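Long-range contacts in uncharacterized protein (Mycobacterium avium subsp. paratuberculosis, PDB 4R9Z), which probably hydrolyses fatty acyl-CoA thioesters, as a double hot-dog thioesterase of the acyl-CoA thioesterase II family: residues V121-M126 and T255-T260; M176-D181 and A230-W235; Y197-T202 and L236-S241. All blocks are in the same frame, centred on the assembly; numbering follows the deposited sequence.

Interaction 1 of 3, residues V121-M126 and T255-T260; sequences VYQPIM and TMFNRT
The ring of Phe257 is the surface on which the segment 121-126 settles. Met126 runs over one face of it: its CB stands 3.8 Å from the ring centroid and 19° off the normal, a CH-pi contact displaced toward the CD2 side. With CG anti to the backbone N (chi1 -177°) and the rest of the chain extended, Met126 slides along Phe257 in the direction opposite to that ring's own. CG therefore comes over Phe257 CG, and SD ends beside Phe257 CB, making an oblique Met-aromatic contact 4.9 Å from the centroid. At the rim of the same ring, near its plane, the carbonyl oxygen of Pro124 meets CE2 of Phe257 at 3.3 Å. Gln123 NE2 approaches this edge too, 3.8 Å from Phe257 CE2, its amide plane turned 37° from the ring.

A second layer fixes these groups. Gln123 CG takes the crowded position between N and carbonyl carbon, which folds the amide back so that NE2 bonds Pro124 O at 3.3 Å, reaching it from above the carbonyl plane. NE2 also bonds Gly261 O, and OE1 accepts from Leu263 N; one amide thus ties the incoming chain to the turn and strand that follow Phe257.

Just upstream, Tyr122 joins an antiparallel ladder with a strand of the second subunit, bringing this packing close to the dimer interface. Met126 also packs on Phe237 of strand 236-246, and Pro124 on Leu263 of strand 263-272, so the loop crosses one surface of the C-terminal hot-dog sheet at strand 249-258, whose Met256 packs on helix 188-201.

Interaction 2 of 3, residues M176-D181 and A230-W235; sequences MWWRPD and AVLSDW
Arg179 places CG in the crowded position between its backbone N and carbonyl carbon (chi1 70°) and then runs straight to NE, while Trp235 turns CG beside its own N (chi1 -67°); together these torsions lay the arginine chain across the indole. The contact belongs to the C-terminal hot-dog domain, where strand 176-180 meets the loop leading into strand 236-246. Arg179 CD sits over the centre of the Trp235 face, 3.6 Å from the centroid of the five-membered ring, as a CH-pi donor. Beyond it the guanidinium continues over the same side with its plane only 15° from that of the indole, bringing NE to 3.3 Å from Trp235 CZ2. Glu160 of the adjoining strand 159-163 forms a salt bridge with NE, so the charged end is held from the strand side while the tryptophan covers one of its faces.

Trp177 crosses Trp235 at about a right angle, its CB 3.7 Å from Trp235 CE3. The indole of Trp235 also lies against the backbone of strand 176-180, with Trp178 N near its ring plane at the edge. Within the loop, Asp234 OD1 accepts the N-H of Trp235 at 2.7 Å, met from above the carboxylate plane.

Farther along, Leu232 fills the corner between Pro180 and Trp178. It crosses Pro180 at about a right angle, its CB 4.0 Å from Pro180 CG, and its CD2 branch meets the six-membered ring of Trp178, 3.8 Å from Trp178 CH2.

Interaction 3 of 3, residues Y197-T202 and L236-S241; sequences YMSAVT and LFYDRS
Tyr238 projects from strand 236-246 toward the last turn of helix 188-201, at the helix-on-sheet interface that defines a hot-dog fold, in which a long helix is wrapped by an antiparallel sheet. Its CB points at the helix, and CG lies anti to the backbone N (chi1 -166°). From there the ring extends toward the helix. CD2 passes Met198 SD at 4.0 Å, an oblique Met-aromatic contact in which the two side chains slide past each other in opposite senses. Next along this edge, CE2 meets Thr202 OG1 tip to tip at 3.1 Å, the oxygen lying in the plane of the ring. CZ rides against Ser199 CA, and at the tip OH donates a 2.7 Å hydrogen bond to Ser199 O, lying in the carbonyl plane on a lone pair. The phenol thus satisfies, from the sheet side, a buried carbonyl in the last turn of the helix.

Thr202, just past the helix, is tied back to it. With OG1 in the crowded position between N and carbonyl carbon (chi1 58°), the hydroxyl turns back to donate to Met198 O at 3.0 Å. Ser199 directs its hydroxyl elsewhere, to Ala196 O and His222.

On the same strand, two residues on, Arg240 lays CG over one face of the Tyr238 ring. The chain bends at chi3, and its NE bonds Val174 O, just before strand 176-180. The guanidinium meets the helix end edge-on, where NH1 makes a weak hydrogen bond, 2.6 Å long but bent to 128°, with Thr202 O.

In the fold
Strand 236-246 unites the three sites: its backbone pairs on one flank with strand 249-258 of interaction 1 and on the other with strand 176-180 of interaction 2. Interaction 3 is buried between helix and sheet, its centre about 8 Å from the centre of the chain, and relies on hydrogen bonds from strand side chains to backbone carbonyls at the end of the helix, one of them weak. Interactions 1 and 2 lie farther out and are partly buried; there aromatic faces take aliphatic chains, from a loop in interaction 1 and from a strand arginine in interaction 2. Met126 packs on Trp177, and Asn258 OD1 accepts from Val231 N, joining interactions 1 and 2 directly, while Trp178 touches Met198 and so links interaction 2 to the helix of interaction 3.

Interaction 1 of 3, residues V121-M126 and T255-T260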
loop_
_atom_site.group_PDB
_atom_site.type_symbol
_atom_site.label_atom_id
_atom_site.label_comp_id
_atom_site.label_asym_id
_atom_site.label_seq_id
_atom_site.Cartn_x
_atom_site.Cartn_y
_atom_site.Cartn_z
ATOM N N VAL B 121 20.965 -2.339 6.644
ATOM C CA VAL B 121 20.536 -1.943 5.312
ATOM C C VAL B 121 20.774 -3.027 4.271
ATOM O O VAL B 121 21.853 -3.616 4.193
ATOM C CB VAL B 121 21.264 -0.651 4.861
ATOM C CG1 VAL B 121 20.751 -0.173 3.508
ATOM C CG2 VAL B 121 21.121 0.433 5.912
ATOM N N TYR B 122 19.734 -3.290 3.486
ATOM C CA TYR B 122 19.806 -4.183 2.341
ATOM C C TYR B 122 18.725 -3.807 1.345
ATOM O O TYR B 122 17.781 -3.099 1.684
ATOM C CB TYR B 122 19.683 -5.647 2.763
ATOM C CG TYR B 122 18.490 -5.976 3.631
ATOM C CD1 TYR B 122 17.235 -6.204 3.079
ATOM C CD2 TYR B 122 18.631 -6.088 5.005
ATOM C CE1 TYR B 122 16.150 -6.515 3.879
ATOM C CE2 TYR B 122 17.556 -6.397 5.810
ATOM C CZ TYR B 122 16.320 -6.612 5.243
ATOM O OH TYR B 122 15.254 -6.918 6.054
ATOM N N GLN B 123 18.890 -4.246 0.105
ATOM C CA GLN B 123 17.959 -3.894 -0.954
ATOM C C GLN B 123 17.991 -4.959 -2.036
ATOM O O GLN B 123 18.921 -5.767 -2.080
ATOM C CB GLN B 123 18.308 -2.526 -1.539
ATOM C CG GLN B 123 19.725 -2.432 -2.075
ATOM C CD GLN B 123 19.970 -1.154 -2.849
ATOM O OE1 GLN B 123 20.256 -0.108 -2.268
ATOM N NE2 GLN B 123 19.848 -1.228 -4.166
ATOM N N PRO B 124 16.965 -4.993 -2.901
ATOM C CA PRO B 124 17.164 -5.834 -4.082
ATOM C C PRO B 124 18.275 -5.247 -4.940
ATOM O O PRO B 124 18.397 -4.019 -5.032
ATOM C CB PRO B 124 15.812 -5.775 -4.803
ATOM C CG PRO B 124 15.114 -4.579 -4.237
ATOM C CD PRO B 124 15.609 -4.421 -2.838
ATOM N N ILE B 125 19.049 -6.110 -5.589
ATOM C CA ILE B 125 20.131 -5.647 -6.441
ATOM C C ILE B 125 19.545 -5.118 -7.732
ATOM O O ILE B 125 18.677 -5.745 -8.335
ATOM C CB ILE B 125 21.146 -6.771 -6.754
ATOM C CG1 ILE B 125 21.613 -7.451 -5.464
ATOM C CG2 ILE B 125 22.333 -6.226 -7.541
ATOM C CD1 ILE B 125 22.161 -6.495 -4.428
ATOM N N MET B 126 20.032 -3.965 -8.162
ATOM C CA MET B 126 19.554 -3.365 -9.390
ATOM C C MET B 126 19.948 -4.221 -10.581
ATOM O O MET B 126 21.109 -4.609 -10.714
ATOM C CB MET B 126 20.115 -1.965 -9.541
ATOM C CG MET B 126 19.617 -1.245 -10.751
ATOM S SD MET B 126 20.579 0.249 -10.942
ATOM C CE MET B 126 20.285 0.582 -12.660
ATOM N N THR B 255 10.007 -0.876 -8.733
ATOM C CA THR B 255 11.166 -0.602 -7.903
ATOM C C THR B 255 12.025 0.411 -8.633
ATOM O O THR B 255 12.372 0.220 -9.796
ATOM C CB THR B 255 11.982 -1.864 -7.601
ATOM O OG1 THR B 255 11.710 -2.856 -8.597
ATOM C CG2 THR B 255 11.620 -2.423 -6.242
ATOM N N MET B 256 12.358 1.498 -7.952
ATOM C CA MET B 256 13.126 2.560 -8.573
ATOM C C MET B 256 14.525 2.625 -7.982
ATOM O O MET B 256 14.699 2.500 -6.770
ATOM C CB MET B 256 12.414 3.895 -8.397
ATOM C CG MET B 256 12.972 5.008 -9.240
ATOM S SD MET B 256 11.955 6.475 -9.069
ATOM C CE MET B 256 10.379 5.852 -9.645
ATOM N N PHE B 257 15.519 2.829 -8.843
ATOM C CA PHE B 257 16.914 2.903 -8.411
ATOM C C PHE B 257 17.598 4.177 -8.901
ATOM O O PHE B 257 17.267 4.700 -9.968
ATOM C CB PHE B 257 17.717 1.705 -8.923
ATOM C CG PHE B 257 17.213 0.368 -8.461
ATOM C CD1 PHE B 257 16.199 -0.283 -9.147
ATOM C CD2 PHE B 257 17.786 -0.260 -7.368
ATOM C CE1 PHE B 257 15.749 -1.528 -8.734
ATOM C CE2 PHE B 257 17.341 -1.505 -6.949
ATOM C CZ PHE B 257 16.322 -2.138 -7.634
ATOM N N ASN B 258 18.557 4.669 -8.120
ATOM C CA ASN B 258 19.512 5.647 -8.634
ATOM C C ASN B 258 20.463 4.951 -9.595
ATOM O O ASN B 258 20.665 3.741 -9.490
ATOM C CB ASN B 258 20.303 6.313 -7.503
ATOM C CG ASN B 258 19.478 7.305 -6.711
ATOM O OD1 ASN B 258 18.618 7.995 -7.256
ATOM N ND2 ASN B 258 19.742 7.385 -5.413
ATOM N N ARG B 259 21.046 5.703 -10.527
ATOM C CA ARG B 259 22.009 5.135 -11.469
ATOM C C ARG B 259 23.141 4.425 -10.737
ATOM O O ARG B 259 23.732 3.484 -11.259
ATOM C CB ARG B 259 22.574 6.217 -12.392
ATOM C CG ARG B 259 23.477 5.675 -13.496
ATOM C CD ARG B 259 23.694 6.696 -14.605
ATOM N NE ARG B 259 24.299 6.101 -15.795
ATOM C CZ ARG B 259 24.361 6.700 -16.981
ATOM N NH1 ARG B 259 23.846 7.913 -17.140
ATOM N NH2 ARG B 259 24.933 6.090 -18.010
ATOM N N THR B 260 23.424 4.866 -9.517
ATOM C CA THR B 260 24.428 4.218 -8.681
ATOM C C THR B 260 23.976 2.824 -8.249
ATOM O O THR B 260 24.793 1.993 -7.845
ATOM C CB THR B 260 24.735 5.051 -7.426
ATOM O OG1 THR B 260 23.558 5.153 -6.612
ATOM C CG2 THR B 260 25.211 6.442 -7.819
#

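Interaction 2 of 3, residues M176-D181 and A230-W235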
loop_
_atom_site.group_PDB
_atom_site.type_symbol
_atom_site.label_atom_id
_atom_site.label_comp_id
_atom_site.label_asym_id
_atom_site.label_seq_id
_atom_site.Cartn_x
_atom_site.Cartn_y
_atom_site.Cartn_z
ATOM N N MET B 176 12.566 0.808 -17.331
ATOM C CA MET B 176 12.888 2.001 -18.100
ATOM C C MET B 176 13.930 2.870 -17.403
ATOM O O MET B 176 14.091 2.815 -16.181
ATOM C CB MET B 176 11.630 2.830 -18.340
ATOM C CG MET B 176 11.146 3.553 -17.096
ATOM S SD MET B 176 9.522 4.305 -17.276
ATOM C CE MET B 176 9.738 5.283 -18.750
ATOM N N TRP B 177 14.635 3.670 -18.196
ATOM C CA TRP B 177 15.458 4.737 -17.652
ATOM C C TRP B 177 14.639 6.009 -17.722
ATOM O O TRP B 177 13.953 6.251 -18.710
ATOM C CB TRP B 177 16.755 4.923 -18.436
ATOM C CG TRP B 177 17.778 3.858 -18.241
ATOM C CD1 TRP B 177 18.146 2.901 -19.139
ATOM C CD2 TRP B 177 18.568 3.635 -17.070
ATOM N NE1 TRP B 177 19.124 2.101 -18.604
ATOM C CE2 TRP B 177 19.399 2.530 -17.331
ATOM C CE3 TRP B 177 18.656 4.267 -15.826
ATOM C CZ2 TRP B 177 20.302 2.038 -16.395
ATOM C CZ3 TRP B 177 19.554 3.779 -14.898
ATOM C CH2 TRP B 177 20.368 2.680 -15.189
ATOM N N TRP B 178 14.711 6.831 -16.686
ATOM C CA TRP B 178 14.032 8.115 -16.735
ATOM C C TRP B 178 14.812 9.161 -15.956
ATOM O O TRP B 178 15.542 8.847 -15.007
ATOM C CB TRP B 178 12.605 8.002 -16.190
ATOM C CG TRP B 178 12.530 8.063 -14.701
ATOM C CD1 TRP B 178 12.753 7.043 -13.820
ATOM C CD2 TRP B 178 12.225 9.218 -13.913
ATOM N NE1 TRP B 178 12.598 7.492 -12.531
ATOM C CE2 TRP B 178 12.276 8.824 -12.562
ATOM C CE3 TRP B 178 11.912 10.546 -14.221
ATOM C CZ2 TRP B 178 12.025 9.713 -11.517
ATOM C CZ3 TRP B 178 11.664 11.424 -13.186
ATOM C CH2 TRP B 178 11.721 11.005 -11.848
ATOM N N ARG B 179 14.669 10.406 -16.390
ATOM C CA ARG B 179 15.162 11.545 -15.638
ATOM C C ARG B 179 14.265 12.733 -15.944
ATOM O O ARG B 179 13.616 12.764 -16.991
ATOM C CB ARG B 179 16.617 11.847 -15.998
ATOM C CG ARG B 179 16.803 12.395 -17.404
ATOM C CD ARG B 179 18.268 12.675 -17.693
ATOM N NE ARG B 179 18.482 13.102 -19.072
ATOM C CZ ARG B 179 19.640 13.551 -19.543
ATOM N NH1 ARG B 179 20.694 13.632 -18.742
ATOM N NH2 ARG B 179 19.746 13.918 -20.812
ATOM N N PRO B 180 14.214 13.714 -15.031
ATOM C CA PRO B 180 13.409 14.901 -15.338
ATOM C C PRO B 180 14.058 15.719 -16.450
ATOM O O PRO B 180 15.286 15.828 -16.497
ATOM C CB PRO B 180 13.383 15.672 -14.013
ATOM C CG PRO B 180 13.800 14.682 -12.966
ATOM C CD PRO B 180 14.696 13.699 -13.641
ATOM N N ASP B 181 13.239 16.298 -17.319
ATOM C CA ASP B 181 13.749 17.089 -18.431
ATOM C C ASP B 181 13.925 18.544 -17.992
ATOM O O ASP B 181 13.082 19.401 -18.275
ATOM C CB ASP B 181 12.811 16.996 -19.637
ATOM C CG ASP B 181 13.412 17.605 -20.894
ATOM O OD1 ASP B 181 14.657 17.672 -20.984
ATOM O OD2 ASP B 181 12.643 18.016 -21.788
ATOM N N ALA B 230 16.387 10.117 -3.700
ATOM C CA ALA B 230 16.536 10.087 -5.147
ATOM C C ALA B 230 17.512 11.134 -5.663
ATOM O O ALA B 230 17.527 12.274 -5.195
ATOM C CB ALA B 230 15.187 10.269 -5.815
ATOM N N VAL B 231 18.309 10.741 -6.654
ATOM C CA VAL B 231 19.222 11.663 -7.316
ATOM C C VAL B 231 18.678 11.988 -8.697
ATOM O O VAL B 231 18.848 11.212 -9.636
ATOM C CB VAL B 231 20.631 11.072 -7.451
ATOM C CG1 VAL B 231 21.518 12.024 -8.219
ATOM C CG2 VAL B 231 21.223 10.786 -6.079
ATOM N N LEU B 232 18.025 13.139 -8.822
ATOM C CA LEU B 232 17.371 13.511 -10.073
ATOM C C LEU B 232 18.291 14.267 -11.021
ATOM O O LEU B 232 17.834 14.828 -12.016
ATOM C CB LEU B 232 16.134 14.365 -9.793
ATOM C CG LEU B 232 15.006 13.761 -8.959
ATOM C CD1 LEU B 232 13.910 14.792 -8.770
ATOM C CD2 LEU B 232 14.455 12.510 -9.626
ATOM N N SER B 233 19.584 14.280 -10.717
ATOM C CA SER B 233 20.555 14.962 -11.565
ATOM C C SER B 233 21.166 13.972 -12.544
ATOM O O SER B 233 22.106 14.294 -13.267
ATOM C CB SER B 233 21.651 15.610 -10.721
ATOM O OG SER B 233 22.266 14.652 -9.878
ATOM N N ASP B 234 20.607 12.769 -12.565
ATOM C CA ASP B 234 21.075 11.710 -13.443
ATOM C C ASP B 234 19.901 10.766 -13.706
ATOM O O ASP B 234 18.811 10.975 -13.174
ATOM C CB ASP B 234 22.255 10.971 -12.811
ATOM C CG ASP B 234 23.116 10.256 -13.835
ATOM O OD1 ASP B 234 22.726 10.208 -15.022
ATOM O OD2 ASP B 234 24.182 9.736 -13.445
ATOM N N TRP B 235 20.106 9.755 -14.544
ATOM C CA TRP B 235 19.020 8.839 -14.896
ATOM C C TRP B 235 18.619 7.938 -13.730
ATOM O O TRP B 235 19.432 7.640 -12.847
ATOM C CB TRP B 235 19.408 7.979 -16.100
ATOM C CG TRP B 235 19.552 8.757 -17.366
ATOM C CD1 TRP B 235 20.671 9.402 -17.811
ATOM C CD2 TRP B 235 18.540 8.980 -18.356
ATOM N NE1 TRP B 235 20.419 10.010 -19.018
ATOM C CE2 TRP B 235 19.119 9.767 -19.374
ATOM C CE3 TRP B 235 17.204 8.592 -18.480
ATOM C CZ2 TRP B 235 18.407 10.172 -20.500
ATOM C CZ3 TRP B 235 16.497 8.998 -19.600
ATOM C CH2 TRP B 235 17.101 9.780 -20.595
#

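Interaction 3 of 3, residues Y197-T202 and L236-S241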
loop_
_atom_site.group_PDB
_atom_site.type_symbol
_atom_site.label_atom_id
_atom_site.label_comp_id
_atom_site.label_asym_id
_atom_site.label_seq_id
_atom_site.Cartn_x
_atom_site.Cartn_y
_atom_site.Cartn_z
ATOM N N TYR B 197 5.189 11.015 -8.141
ATOM C CA TYR B 197 4.512 11.523 -9.338
ATOM C C TYR B 197 4.764 10.617 -10.546
ATOM O O TYR B 197 3.828 10.153 -11.194
ATOM C CB TYR B 197 4.988 12.951 -9.635
ATOM C CG TYR B 197 4.108 13.785 -10.548
ATOM C CD1 TYR B 197 3.468 13.228 -11.649
ATOM C CD2 TYR B 197 3.933 15.145 -10.310
ATOM C CE1 TYR B 197 2.675 13.996 -12.481
ATOM C CE2 TYR B 197 3.140 15.923 -11.138
ATOM C CZ TYR B 197 2.516 15.343 -12.223
ATOM O OH TYR B 197 1.725 16.112 -13.047
ATOM N N MET B 198 6.037 10.389 -10.848
ATOM C CA MET B 198 6.430 9.612 -12.017
ATOM C C MET B 198 6.163 8.115 -11.819
ATOM O O MET B 198 5.785 7.421 -12.763
ATOM C CB MET B 198 7.906 9.874 -12.344
ATOM C CG MET B 198 8.844 8.691 -12.175
ATOM S SD MET B 198 8.875 7.617 -13.619
ATOM C CE MET B 198 8.703 8.834 -14.915
ATOM N N SER B 199 6.341 7.630 -10.593
ATOM C CA SER B 199 6.113 6.222 -10.271
ATOM C C SER B 199 4.684 5.793 -10.573
ATOM O O SER B 199 4.425 4.626 -10.860
ATOM C CB SER B 199 6.425 5.951 -8.799
ATOM O OG SER B 199 5.422 6.508 -7.966
ATOM N N ALA B 200 3.757 6.735 -10.477
ATOM C CA ALA B 200 2.354 6.450 -10.718
ATOM C C ALA B 200 1.973 6.489 -12.198
ATOM O O ALA B 200 1.309 5.577 -12.691
ATOM C CB ALA B 200 1.485 7.421 -9.925
ATOM N N VAL B 201 2.379 7.546 -12.896
ATOM C CA VAL B 201 1.922 7.774 -14.270
ATOM C C VAL B 201 2.507 6.813 -15.308
ATOM O O VAL B 201 1.938 6.648 -16.384
ATOM C CB VAL B 201 2.236 9.216 -14.737
ATOM C CG1 VAL B 201 1.538 10.228 -13.846
ATOM C CG2 VAL B 201 3.737 9.461 -14.753
ATOM N N THR B 202 3.626 6.170 -14.989
ATOM C CA THR B 202 4.271 5.264 -15.938
ATOM C C THR B 202 3.870 3.813 -15.729
ATOM O O THR B 202 4.318 2.923 -16.447
ATOM C CB THR B 202 5.796 5.355 -15.857
ATOM O OG1 THR B 202 6.231 5.056 -14.525
ATOM C CG2 THR B 202 6.254 6.736 -16.255
ATOM N N LEU B 236 17.367 7.488 -13.754
ATOM C CA LEU B 236 16.853 6.574 -12.740
ATOM C C LEU B 236 16.276 5.321 -13.386
ATOM O O LEU B 236 15.599 5.397 -14.412
ATOM C CB LEU B 236 15.772 7.248 -11.893
ATOM C CG LEU B 236 16.153 8.393 -10.957
ATOM C CD1 LEU B 236 15.011 8.662 -9.999
ATOM C CD2 LEU B 236 17.422 8.063 -10.203
ATOM N N PHE B 237 16.535 4.174 -12.767
ATOM C CA PHE B 237 16.008 2.898 -13.241
ATOM C C PHE B 237 14.662 2.604 -12.588
ATOM O O PHE B 237 14.571 2.503 -11.366
ATOM C CB PHE B 237 16.996 1.772 -12.935
ATOM C CG PHE B 237 16.663 0.461 -13.594
ATOM C CD1 PHE B 237 15.820 -0.451 -12.977
ATOM C CD2 PHE B 237 17.217 0.123 -14.818
ATOM C CE1 PHE B 237 15.519 -1.663 -13.580
ATOM C CE2 PHE B 237 16.923 -1.090 -15.419
ATOM C CZ PHE B 237 16.073 -1.980 -14.802
ATOM N N TYR B 238 13.620 2.455 -13.400
ATOM C CA TYR B 238 12.304 2.121 -12.867
ATOM C C TYR B 238 11.833 0.778 -13.395
ATOM O O TYR B 238 11.273 0.686 -14.487
ATOM C CB TYR B 238 11.286 3.208 -13.215
ATOM C CG TYR B 238 9.997 3.119 -12.429
ATOM C CD1 TYR B 238 9.967 2.533 -11.171
ATOM C CD2 TYR B 238 8.812 3.651 -12.933
ATOM C CE1 TYR B 238 8.792 2.458 -10.444
ATOM C CE2 TYR B 238 7.630 3.585 -12.211
ATOM C CZ TYR B 238 7.628 2.988 -10.967
ATOM O OH TYR B 238 6.460 2.917 -10.243
ATOM N N ASP B 239 12.046 -0.257 -12.594
ATOM C CA ASP B 239 11.592 -1.598 -12.924
ATOM C C ASP B 239 10.081 -1.676 -12.748
ATOM O O ASP B 239 9.560 -1.320 -11.698
ATOM C CB ASP B 239 12.301 -2.620 -12.036
ATOM C CG ASP B 239 12.412 -3.979 -12.685
ATOM O OD1 ASP B 239 12.018 -4.107 -13.863
ATOM O OD2 ASP B 239 12.909 -4.913 -12.019
ATOM N N ARG B 240 9.384 -2.138 -13.783
ATOM C CA ARG B 240 7.922 -2.176 -13.781
ATOM C C ARG B 240 7.409 -3.543 -14.205
ATOM O O ARG B 240 7.959 -4.167 -15.111
ATOM C CB ARG B 240 7.347 -1.119 -14.728
ATOM C CG ARG B 240 7.863 0.294 -14.521
ATOM C CD ARG B 240 7.283 1.255 -15.566
ATOM N NE ARG B 240 7.708 0.925 -16.923
ATOM C CZ ARG B 240 7.279 1.544 -18.021
ATOM N NH1 ARG B 240 6.408 2.541 -17.933
ATOM N NH2 ARG B 240 7.725 1.170 -19.213
ATOM N N SER B 241 6.329 -3.989 -13.574
ATOM C CA SER B 241 5.703 -5.250 -13.945
ATOM C C SER B 241 4.223 -5.281 -13.553
ATOM O O SER B 241 3.752 -4.417 -12.821
ATOM C CB SER B 241 6.466 -6.409 -13.312
ATOM O OG SER B 241 6.447 -6.315 -11.902
#